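Local coordinates for zinc transport protein ZntB (Vibrio parahaemolyticus RIMD 2210633, PDB 3CK6), which probably acts as a homopentameric zinc-proton symporter of the CorA family that brings zinc ions into the cell, at residues 28-39 with 103-112; 152-160 with 176-184. The protein carries 1 engineered substitution. One frame throughout, in Å; residues are numbered along the deposited sequence.

Contact 1. Residues 28-39 with 103-112; sequences IQPNHWYHCERL and FQGALISTRK
Ser109 OG is the polar meeting point of two rings from strand 32-37: it accepts from Trp33 NE1 at 2.9 Å, near the indole plane, and shares a 2.7 Å hydrogen bond with His35 ND1. Both rings have CG anti to the backbone N (chi1 175° and -170°), which swings them over toward strand 106-111. On the same face, Arg111 grips Glu37 side-on in a salt bridge, NE to OE1 and NH2 to OE2, each at 2.9 Å; the guanidinium comes from above the carboxylate plane, the two planes lying 68° apart. On the opposite face Arg38 NH2 makes only a weak bond to Thr110 OG1; its stronger partner is Ser97 O, and Thr110 OG1 is bonded to Arg99 O.

Apolar groups gather on the other face. Ile108 CG1 lies 4.2 Å from Tyr34 CD2, and Ile28 CD1 abuts the edge of the Phe103 ring, 3.6 Å from CD2.

Backbone bonds knit the strands, Tyr34 N giving to Leu107 O at 2.9 Å and Ser109 N to Tyr34 O. Where the pairing starts, Asn31 N reaches Gly105 O at 2.7 Å; Gly105, in a type I' turn, has the positive phi that glycine readily adopts.

This is the parallel pair inside the mixed sheet of a CorA-type cytoplasmic α/β domain, with helix 116-126 over Trp33 and His35 and helix 43-49 over Ile108 and Cys36.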
loop_
_atom_site.group_PDB
_atom_site.type_symbol
_atom_site.label_atom_id
_atom_site.label_comp_id
_atom_site.label_asym_id
_atom_site.label_seq_id
_atom_site.Cartn_x
_atom_site.Cartn_y
_atom_site.Cartn_z
ATOM N N ILE E 28 2.264 7.763 43.998
ATOM C CA ILE E 28 1.100 7.821 43.114
ATOM C C ILE E 28 -0.049 6.899 43.597
ATOM O O ILE E 28 0.180 5.875 44.272
ATOM C CB ILE E 28 1.454 7.582 41.612
ATOM C CG1 ILE E 28 1.712 6.110 41.329
ATOM C CG2 ILE E 28 2.665 8.459 41.178
ATOM C CD1 ILE E 28 1.616 5.757 39.859
ATOM N N GLN E 29 -1.280 7.291 43.269
ATOM C CA GLN E 29 -2.469 6.565 43.698
ATOM C C GLN E 29 -3.397 6.312 42.513
ATOM O O GLN E 29 -3.498 7.151 41.615
ATOM C CB GLN E 29 -3.228 7.343 44.782
ATOM C CG GLN E 29 -2.382 7.891 45.935
ATOM C CD GLN E 29 -1.782 6.813 46.825
ATOM O OE1 GLN E 29 -0.812 7.066 47.543
ATOM N NE2 GLN E 29 -2.330 5.612 46.769
ATOM N N PRO E 30 -4.060 5.151 42.498
ATOM C CA PRO E 30 -5.002 4.841 41.435
ATOM C C PRO E 30 -6.118 5.889 41.362
ATOM O O PRO E 30 -6.547 6.395 42.398
ATOM C CB PRO E 30 -5.559 3.466 41.848
ATOM C CG PRO E 30 -4.494 2.875 42.702
ATOM C CD PRO E 30 -3.957 4.039 43.472
ATOM N N ASN E 31 -6.547 6.224 40.142
ATOM C CA ASN E 31 -7.583 7.236 39.889
ATOM C C ASN E 31 -7.135 8.706 40.036
ATOM O O ASN E 31 -7.942 9.620 39.936
ATOM C CB ASN E 31 -8.875 6.940 40.665
ATOM C CG ASN E 31 -9.500 5.637 40.235
ATOM O OD1 ASN E 31 -9.660 4.719 41.040
ATOM N ND2 ASN E 31 -9.797 5.524 38.935
ATOM N N HIS E 32 -5.840 8.925 40.245
ATOM C CA HIS E 32 -5.294 10.275 40.291
ATOM C C HIS E 32 -4.668 10.632 38.954
ATOM O O HIS E 32 -4.161 9.757 38.226
ATOM C CB HIS E 32 -4.233 10.406 41.391
ATOM C CG HIS E 32 -4.777 10.414 42.794
ATOM N ND1 HIS E 32 -5.757 9.545 43.231
ATOM C CD2 HIS E 32 -4.445 11.168 43.868
ATOM C CE1 HIS E 32 -6.013 9.776 44.506
ATOM N NE2 HIS E 32 -5.238 10.766 44.913
ATOM N N TRP E 33 -4.699 11.934 38.652
ATOM C CA TRP E 33 -4.013 12.502 37.500
ATOM C C TRP E 33 -2.901 13.430 37.992
ATOM O O TRP E 33 -3.129 14.280 38.852
ATOM C CB TRP E 33 -4.986 13.272 36.611
ATOM C CG TRP E 33 -4.339 14.002 35.464
ATOM C CD1 TRP E 33 -3.305 13.556 34.665
ATOM C CD2 TRP E 33 -4.701 15.297 34.966
ATOM N NE1 TRP E 33 -3.015 14.506 33.705
ATOM C CE2 TRP E 33 -3.860 15.572 33.862
ATOM C CE3 TRP E 33 -5.682 16.243 35.328
ATOM C CZ2 TRP E 33 -3.936 16.779 33.133
ATOM C CZ3 TRP E 33 -5.764 17.450 34.586
ATOM C CH2 TRP E 33 -4.900 17.694 33.503
ATOM N N TYR E 34 -1.701 13.218 37.468
ATOM C CA TYR E 34 -0.527 14.014 37.776
ATOM C C TYR E 34 -0.071 14.652 36.461
ATOM O O TYR E 34 0.306 13.948 35.522
ATOM C CB TYR E 34 0.585 13.128 38.344
ATOM C CG TYR E 34 0.136 12.304 39.538
ATOM C CD1 TYR E 34 0.296 12.789 40.843
ATOM C CD2 TYR E 34 -0.494 11.071 39.365
ATOM C CE1 TYR E 34 -0.146 12.059 41.948
ATOM C CE2 TYR E 34 -0.945 10.342 40.467
ATOM C CZ TYR E 34 -0.751 10.837 41.752
ATOM O OH TYR E 34 -1.219 10.109 42.838
ATOM N N HIS E 35 -0.123 15.977 36.381
ATOM C CA HIS E 35 0.367 16.684 35.202
ATOM C C HIS E 35 1.723 17.285 35.562
ATOM O O HIS E 35 1.819 18.007 36.563
ATOM C CB HIS E 35 -0.615 17.791 34.813
ATOM C CG HIS E 35 -0.330 18.406 33.484
ATOM N ND1 HIS E 35 -0.174 17.656 32.342
ATOM C CD2 HIS E 35 -0.213 19.703 33.109
ATOM C CE1 HIS E 35 0.053 18.465 31.320
ATOM N NE2 HIS E 35 0.032 19.711 31.759
ATOM N N CYS E 36 2.759 16.968 34.778
ATOM C CA CYS E 36 4.159 17.265 35.156
ATOM C C CYS E 36 5.004 17.955 34.076
ATOM O O CYS E 36 4.725 17.830 32.886
ATOM C CB CYS E 36 4.896 15.991 35.564
ATOM S SG CYS E 36 3.993 14.993 36.770
ATOM N N GLU E 37 6.038 18.664 34.537
ATOM C CA GLU E 37 7.075 19.237 33.679
ATOM C C GLU E 37 8.089 18.153 33.298
ATOM O O GLU E 37 8.792 17.621 34.147
ATOM C CB GLU E 37 7.781 20.407 34.380
ATOM C CG GLU E 37 6.872 21.594 34.749
ATOM C CD GLU E 37 6.569 22.538 33.584
ATOM O OE1 GLU E 37 6.664 22.104 32.412
ATOM O OE2 GLU E 37 6.234 23.720 33.846
ATOM N N ARG E 38 8.143 17.818 32.017
ATOM C CA ARG E 38 9.015 16.754 31.548
ATOM C C ARG E 38 10.509 17.077 31.721
ATOM O O ARG E 38 11.313 16.164 31.934
ATOM C CB ARG E 38 8.695 16.419 30.088
ATOM C CG ARG E 38 9.540 15.315 29.473
ATOM C CD ARG E 38 8.844 14.682 28.271
ATOM N NE ARG E 38 8.824 15.595 27.123
ATOM C CZ ARG E 38 7.718 16.133 26.612
ATOM N NH1 ARG E 38 7.828 16.949 25.570
ATOM N NH2 ARG E 38 6.511 15.865 27.140
ATOM N N LEU E 39 10.870 18.359 31.658
ATOM C CA LEU E 39 12.281 18.771 31.709
ATOM C C LEU E 39 12.821 19.109 33.090
ATOM O O LEU E 39 13.976 19.479 33.235
ATOM C CB LEU E 39 12.550 19.940 30.740
ATOM C CG LEU E 39 12.345 19.631 29.254
ATOM C CD1 LEU E 39 12.660 20.854 28.394
ATOM C CD2 LEU E 39 13.173 18.426 28.799
ATOM N N PHE E 103 -0.314 4.065 34.632
ATOM C CA PHE E 103 0.597 3.286 35.447
ATOM C C PHE E 103 -0.032 3.079 36.822
ATOM O O PHE E 103 -0.446 4.032 37.480
ATOM C CB PHE E 103 1.980 3.950 35.538
ATOM C CG PHE E 103 3.011 3.143 36.312
ATOM C CD1 PHE E 103 3.714 2.094 35.699
ATOM C CD2 PHE E 103 3.265 3.416 37.656
ATOM C CE1 PHE E 103 4.657 1.342 36.405
ATOM C CE2 PHE E 103 4.215 2.679 38.370
ATOM C CZ PHE E 103 4.914 1.636 37.740
ATOM N N GLN E 104 -0.134 1.813 37.220
ATOM C CA GLN E 104 -0.841 1.403 38.452
ATOM C C GLN E 104 -2.151 2.170 38.656
ATOM O O GLN E 104 -2.473 2.555 39.780
ATOM C CB GLN E 104 0.045 1.562 39.694
ATOM C CG GLN E 104 1.313 0.718 39.714
ATOM C CD GLN E 104 2.309 1.136 40.813
ATOM O OE1 GLN E 104 3.303 0.459 41.031
ATOM N NE2 GLN E 104 2.037 2.250 41.502
ATOM N N GLY E 105 -2.895 2.408 37.572
ATOM C CA GLY E 105 -4.233 2.994 37.668
ATOM C C GLY E 105 -4.242 4.523 37.764
ATOM O O GLY E 105 -5.297 5.125 37.955
ATOM N N ALA E 106 -3.069 5.134 37.675
ATOM C CA ALA E 106 -2.939 6.597 37.645
ATOM C C ALA E 106 -2.568 7.066 36.253
ATOM O O ALA E 106 -1.884 6.358 35.510
ATOM C CB ALA E 106 -1.872 7.054 38.622
ATOM N N LEU E 107 -2.977 8.286 35.930
ATOM C CA LEU E 107 -2.616 8.920 34.678
ATOM C C LEU E 107 -1.571 9.970 34.969
ATOM O O LEU E 107 -1.840 10.894 35.719
ATOM C CB LEU E 107 -3.846 9.598 34.083
ATOM C CG LEU E 107 -4.312 9.370 32.642
ATOM C CD1 LEU E 107 -4.394 10.720 31.887
ATOM C CD2 LEU E 107 -3.535 8.289 31.875
ATOM N N ILE E 108 -0.389 9.809 34.391
ATOM C CA ILE E 108 0.706 10.772 34.517
ATOM C C ILE E 108 0.956 11.348 33.124
ATOM O O ILE E 108 1.314 10.615 32.201
ATOM C CB ILE E 108 2.021 10.119 35.014
ATOM C CG1 ILE E 108 1.840 9.400 36.361
ATOM C CG2 ILE E 108 3.138 11.142 35.113
ATOM C CD1 ILE E 108 3.078 8.536 36.713
ATOM N N SER E 109 0.745 12.652 32.981
ATOM C CA SER E 109 1.038 13.322 31.728
ATOM C C SER E 109 2.195 14.285 31.913
ATOM O O SER E 109 2.348 14.892 32.984
ATOM C CB SER E 109 -0.202 14.033 31.168
ATOM O OG SER E 109 -0.664 15.026 32.054
ATOM N N THR E 110 3.020 14.413 30.869
ATOM C CA THR E 110 4.229 15.222 30.931
ATOM C C THR E 110 4.239 16.174 29.745
ATOM O O THR E 110 3.765 15.827 28.649
ATOM C CB THR E 110 5.557 14.396 30.942
ATOM O OG1 THR E 110 5.781 13.785 29.656
ATOM C CG2 THR E 110 5.583 13.338 32.057
ATOM N N ARG E 111 4.727 17.385 29.983
ATOM C CA ARG E 111 4.759 18.402 28.959
ATOM C C ARG E 111 6.109 19.121 28.963
ATOM O O ARG E 111 6.837 19.111 29.958
ATOM C CB ARG E 111 3.617 19.416 29.190
ATOM C CG ARG E 111 3.783 20.268 30.466
ATOM C CD ARG E 111 3.729 21.724 30.115
ATOM N NE ARG E 111 4.090 22.642 31.196
ATOM C CZ ARG E 111 3.215 23.440 31.812
ATOM N NH1 ARG E 111 1.924 23.406 31.470
ATOM N NH2 ARG E 111 3.619 24.262 32.773
ATOM N N LYS E 112 6.427 19.755 27.841
ATOM C CA LYS E 112 7.586 20.637 27.761
ATOM C C LYS E 112 7.075 22.076 27.806
ATOM O O LYS E 112 7.566 22.898 28.557
ATOM C CB LYS E 112 8.368 20.384 26.474
ATOM C CG LYS E 112 9.523 21.415 26.224
ATOM C CD LYS E 112 10.575 20.838 25.300
ATOM C CE LYS E 112 10.306 21.194 23.838
ATOM N NZ LYS E 112 11.505 20.901 22.977
HETATM O O HOH W 1 -0.804 3.928 41.897
HETATM O O HOH W 2 9.185 20.772 31.107
HETATM O O HOH W 3 7.059 23.938 30.779
#

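Contact 2. Residues 152-160 with 176-184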
loop_
_atom_site.group_PDB
_atom_site.type_symbol
_atom_site.label_atom_id
_atom_site.label_comp_id
_atom_site.label_asym_id
_atom_site.label_seq_id
_atom_site.Cartn_x
_atom_site.Cartn_y
_atom_site.Cartn_z
ATOM N N TYR E 152 -6.284 25.289 13.875
ATOM C CA TYR E 152 -5.119 25.697 13.092
ATOM C C TYR E 152 -5.310 25.424 11.598
ATOM O O TYR E 152 -5.009 26.279 10.761
ATOM C CB TYR E 152 -3.834 25.047 13.613
ATOM C CG TYR E 152 -2.604 25.368 12.795
ATOM C CD1 TYR E 152 -2.082 26.662 12.755
ATOM C CD2 TYR E 152 -1.954 24.373 12.067
ATOM C CE1 TYR E 152 -0.950 26.946 11.994
ATOM C CE2 TYR E 152 -0.819 24.651 11.316
ATOM C CZ TYR E 152 -0.327 25.928 11.283
ATOM O OH TYR E 152 0.800 26.189 10.529
ATOM N N LEU E 153 -5.808 24.238 11.270
ATOM C CA LEU E 153 -6.067 23.889 9.875
ATOM C C LEU E 153 -6.999 24.880 9.187
ATOM O O LEU E 153 -6.832 25.143 8.001
ATOM C CB LEU E 153 -6.579 22.454 9.722
ATOM C CG LEU E 153 -5.489 21.384 9.836
ATOM C CD1 LEU E 153 -6.086 19.970 9.827
ATOM C CD2 LEU E 153 -4.390 21.561 8.755
ATOM N N ASP E 154 -7.944 25.444 9.942
ATOM C CA ASP E 154 -8.828 26.508 9.463
ATOM C C ASP E 154 -8.048 27.729 8.989
ATOM O O ASP E 154 -8.447 28.351 8.028
ATOM C CB ASP E 154 -9.817 26.956 10.545
ATOM C CG ASP E 154 -10.952 25.968 10.765
ATOM O OD1 ASP E 154 -11.200 25.116 9.877
ATOM O OD2 ASP E 154 -11.601 26.055 11.838
ATOM N N THR E 155 -6.955 28.068 9.681
ATOM C CA THR E 155 -6.124 29.214 9.308
ATOM C C THR E 155 -5.403 28.914 8.002
ATOM O O THR E 155 -5.144 29.811 7.207
ATOM C CB THR E 155 -5.083 29.587 10.399
ATOM O OG1 THR E 155 -4.039 28.604 10.450
ATOM C CG2 THR E 155 -5.732 29.715 11.759
ATOM N N ILE E 156 -5.066 27.643 7.793
ATOM C CA ILE E 156 -4.416 27.230 6.545
ATOM C C ILE E 156 -5.431 27.276 5.401
ATOM O O ILE E 156 -5.141 27.788 4.308
ATOM C CB ILE E 156 -3.718 25.849 6.673
ATOM C CG1 ILE E 156 -2.488 25.984 7.591
ATOM C CG2 ILE E 156 -3.315 25.309 5.284
ATOM C CD1 ILE E 156 -1.899 24.669 8.088
ATOM N N GLU E 157 -6.632 26.778 5.675
ATOM C CA GLU E 157 -7.735 26.874 4.719
ATOM C C GLU E 157 -7.965 28.324 4.242
ATOM O O GLU E 157 -8.141 28.558 3.043
ATOM C CB GLU E 157 -9.014 26.280 5.309
ATOM C CG GLU E 157 -10.226 26.440 4.389
ATOM C CD GLU E 157 -11.463 25.790 4.949
ATOM O OE1 GLU E 157 -12.234 25.231 4.140
ATOM O OE2 GLU E 157 -11.659 25.825 6.192
ATOM N N GLU E 158 -7.939 29.278 5.176
ATOM C CA GLU E 158 -8.045 30.724 4.864
ATOM C C GLU E 158 -7.011 31.190 3.844
ATOM O O GLU E 158 -7.323 31.942 2.915
ATOM C CB GLU E 158 -7.841 31.570 6.125
ATOM C CG GLU E 158 -8.967 31.544 7.141
ATOM C CD GLU E 158 -9.186 32.911 7.771
ATOM O OE1 GLU E 158 -8.730 33.920 7.177
ATOM O OE2 GLU E 158 -9.816 32.974 8.854
ATOM N N THR E 159 -5.769 30.771 4.059
ATOM C CA THR E 159 -4.668 31.072 3.159
ATOM C C THR E 159 -4.993 30.516 1.774
ATOM O O THR E 159 -4.907 31.244 0.774
ATOM C CB THR E 159 -3.336 30.489 3.705
ATOM O OG1 THR E 159 -3.023 31.124 4.946
ATOM C CG2 THR E 159 -2.172 30.706 2.736
ATOM N N LEU E 160 -5.394 29.248 1.738
ATOM C CA LEU E 160 -5.691 28.514 0.501
ATOM C C LEU E 160 -6.842 29.126 -0.300
ATOM O O LEU E 160 -6.694 29.389 -1.502
ATOM C CB LEU E 160 -5.958 27.021 0.801
ATOM C CG LEU E 160 -4.784 26.023 0.773
ATOM C CD1 LEU E 160 -3.524 26.571 1.428
ATOM C CD2 LEU E 160 -5.166 24.689 1.398
ATOM N N ALA E 176 2.319 27.655 3.324
ATOM C CA ALA E 176 1.239 26.734 3.682
ATOM C C ALA E 176 1.673 25.272 3.601
ATOM O O ALA E 176 1.391 24.487 4.499
ATOM C CB ALA E 176 0.024 26.977 2.810
ATOM N N GLN E 177 2.371 24.922 2.531
ATOM C CA GLN E 177 2.844 23.561 2.348
ATOM C C GLN E 177 3.871 23.142 3.398
ATOM O O GLN E 177 3.846 22.000 3.857
ATOM C CB GLN E 177 3.420 23.355 0.952
ATOM C CG GLN E 177 3.003 21.986 0.366
ATOM C CD GLN E 177 4.173 21.204 -0.205
ATOM O OE1 GLN E 177 4.284 19.981 0.002
ATOM N NE2 GLN E 177 5.060 21.901 -0.920
ATOM N N LYS E 178 4.779 24.060 3.750
ATOM C CA LYS E 178 5.722 23.822 4.838
ATOM C C LYS E 178 4.972 23.517 6.134
ATOM O O LYS E 178 5.341 22.602 6.878
ATOM C CB LYS E 178 6.669 25.018 5.036
ATOM C CG LYS E 178 7.538 24.943 6.320
ATOM C CD LYS E 178 8.504 23.730 6.365
ATOM C CE LYS E 178 9.835 24.013 5.662
ATOM N NZ LYS E 178 10.718 24.957 6.417
ATOM N N ALA E 179 3.932 24.300 6.403
ATOM C CA ALA E 179 3.118 24.097 7.589
ATOM C C ALA E 179 2.446 22.732 7.560
ATOM O O ALA E 179 2.483 22.008 8.551
ATOM C CB ALA E 179 2.100 25.217 7.721
ATOM N N LEU E 180 1.875 22.374 6.409
ATOM C CA LEU E 180 1.163 21.109 6.232
ATOM C C LEU E 180 2.075 19.898 6.357
ATOM O O LEU E 180 1.727 18.986 7.083
ATOM C CB LEU E 180 0.392 21.067 4.905
ATOM C CG LEU E 180 -0.827 21.988 4.760
ATOM C CD1 LEU E 180 -1.148 22.233 3.279
ATOM C CD2 LEU E 180 -2.030 21.367 5.493
ATOM N N ILE E 181 3.236 19.878 5.692
ATOM C CA ILE E 181 4.129 18.706 5.853
ATOM C C ILE E 181 4.687 18.553 7.271
ATOM O O ILE E 181 4.836 17.415 7.754
ATOM C CB ILE E 181 5.230 18.545 4.779
ATOM C CG1 ILE E 181 6.290 19.651 4.901
ATOM C CG2 ILE E 181 4.579 18.458 3.365
ATOM C CD1 ILE E 181 7.633 19.382 4.148
ATOM N N SER E 182 4.940 19.683 7.940
ATOM C CA SER E 182 5.349 19.691 9.349
ATOM C C SER E 182 4.284 19.046 10.249
ATOM O O SER E 182 4.635 18.246 11.120
ATOM C CB SER E 182 5.687 21.104 9.835
ATOM O OG SER E 182 6.720 21.695 9.060
ATOM N N ILE E 183 3.006 19.392 10.036
ATOM C CA ILE E 183 1.856 18.793 10.767
ATOM C C ILE E 183 1.711 17.324 10.438
ATOM O O ILE E 183 1.483 16.475 11.343
ATOM C CB ILE E 183 0.460 19.469 10.398
ATOM C CG1 ILE E 183 0.425 20.976 10.692
ATOM C CG2 ILE E 183 -0.696 18.811 11.122
ATOM C CD1 ILE E 183 1.122 21.435 11.946
ATOM N N LYS E 184 1.790 17.021 9.143
ATOM C CA LYS E 184 1.516 15.658 8.658
ATOM C C LYS E 184 2.500 14.655 9.270
ATOM O O LYS E 184 2.123 13.525 9.592
ATOM C CB LYS E 184 1.583 15.593 7.137
ATOM C CG LYS E 184 1.522 14.165 6.594
ATOM C CD LYS E 184 1.584 14.187 5.066
ATOM C CE LYS E 184 1.613 12.763 4.506
ATOM N NZ LYS E 184 1.333 12.773 3.041
#
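The segments around Ile156 and Ala176 run nearly antiparallel, their axes at 152° and 10.8 Å apart at closest approach, and the CA atoms of these two residues are 6.4 Å apart. They belong to helices 134-161 and 173-199, which follow one another in the chain as a helical hairpin. This is consistent with the paired helices that flank the long stalk helix in the CorA family; here helix 209-246 packs beside both, with Tyr229 against Leu160 and Ile226 against Ile183.

The side chains that meet are almost all apolar, as suits a buried seam. Ile156 points into the turn formed by Ala176, Ala179 and Leu180, and its two branches divide the work. CG1 is anti to the carbonyl carbon (chi1 -70°), carrying CD1 to 4.1 Å from Ala179 CB, while CG2 lies 4.2 Å from Leu180 CD2. Alanine suits positions 176 and 179 because a lone methyl leaves room for these larger partners. Beside this group, the methyls Leu153 CD2 and Leu180 CD2 meet at 4.0 Å.

Tyr152 closes one end. Its ring is held toward the partner helix with CG anti to the backbone N (chi1 177°), and its OH comes 3.2 Å from Ala179 CB, a tight approach at the ring edge; CE2 touches Ile183 CD1 at 3.8 Å. The Tyr152 side chain also touches Pro92 and Glu93 of a loop.

Away from the seam, Lys184 forms a salt bridge with Glu227, and Ile181 and Ser182 pack on Gly231 and Phe228 of a neighbouring subunit. Ser182 OG gives a hydrogen bond to Lys178 O from the carbonyl face opposite that used by Ser182 N. At the end away from Tyr152, Leu160 CD1 rests 3.8 Å from Ala176 CB.

Overall arrangement
The two contacts lie on opposite sides of the chain's centre, with centres 32 Å apart and nearest atoms about 14 Å apart, and they share no helix or strand. Contact 1 joins strands distant in sequence within the sheet; it is buried along the middle but has exposed residues at its ends, where charges and water appear. Contact 2 is largely buried, with no exposed residue among those that touch, and joins successive helices by packing that is almost entirely apolar, without hydrogen bonds between the segments. Main-chain bonding and polar side-chain pairs thus define the first, and complementary shapes of methyls and one ring the second. No other subunit touches contact 1, whereas the outer side of helix 173-199 at contact 2 faces a neighbour in the pentamer.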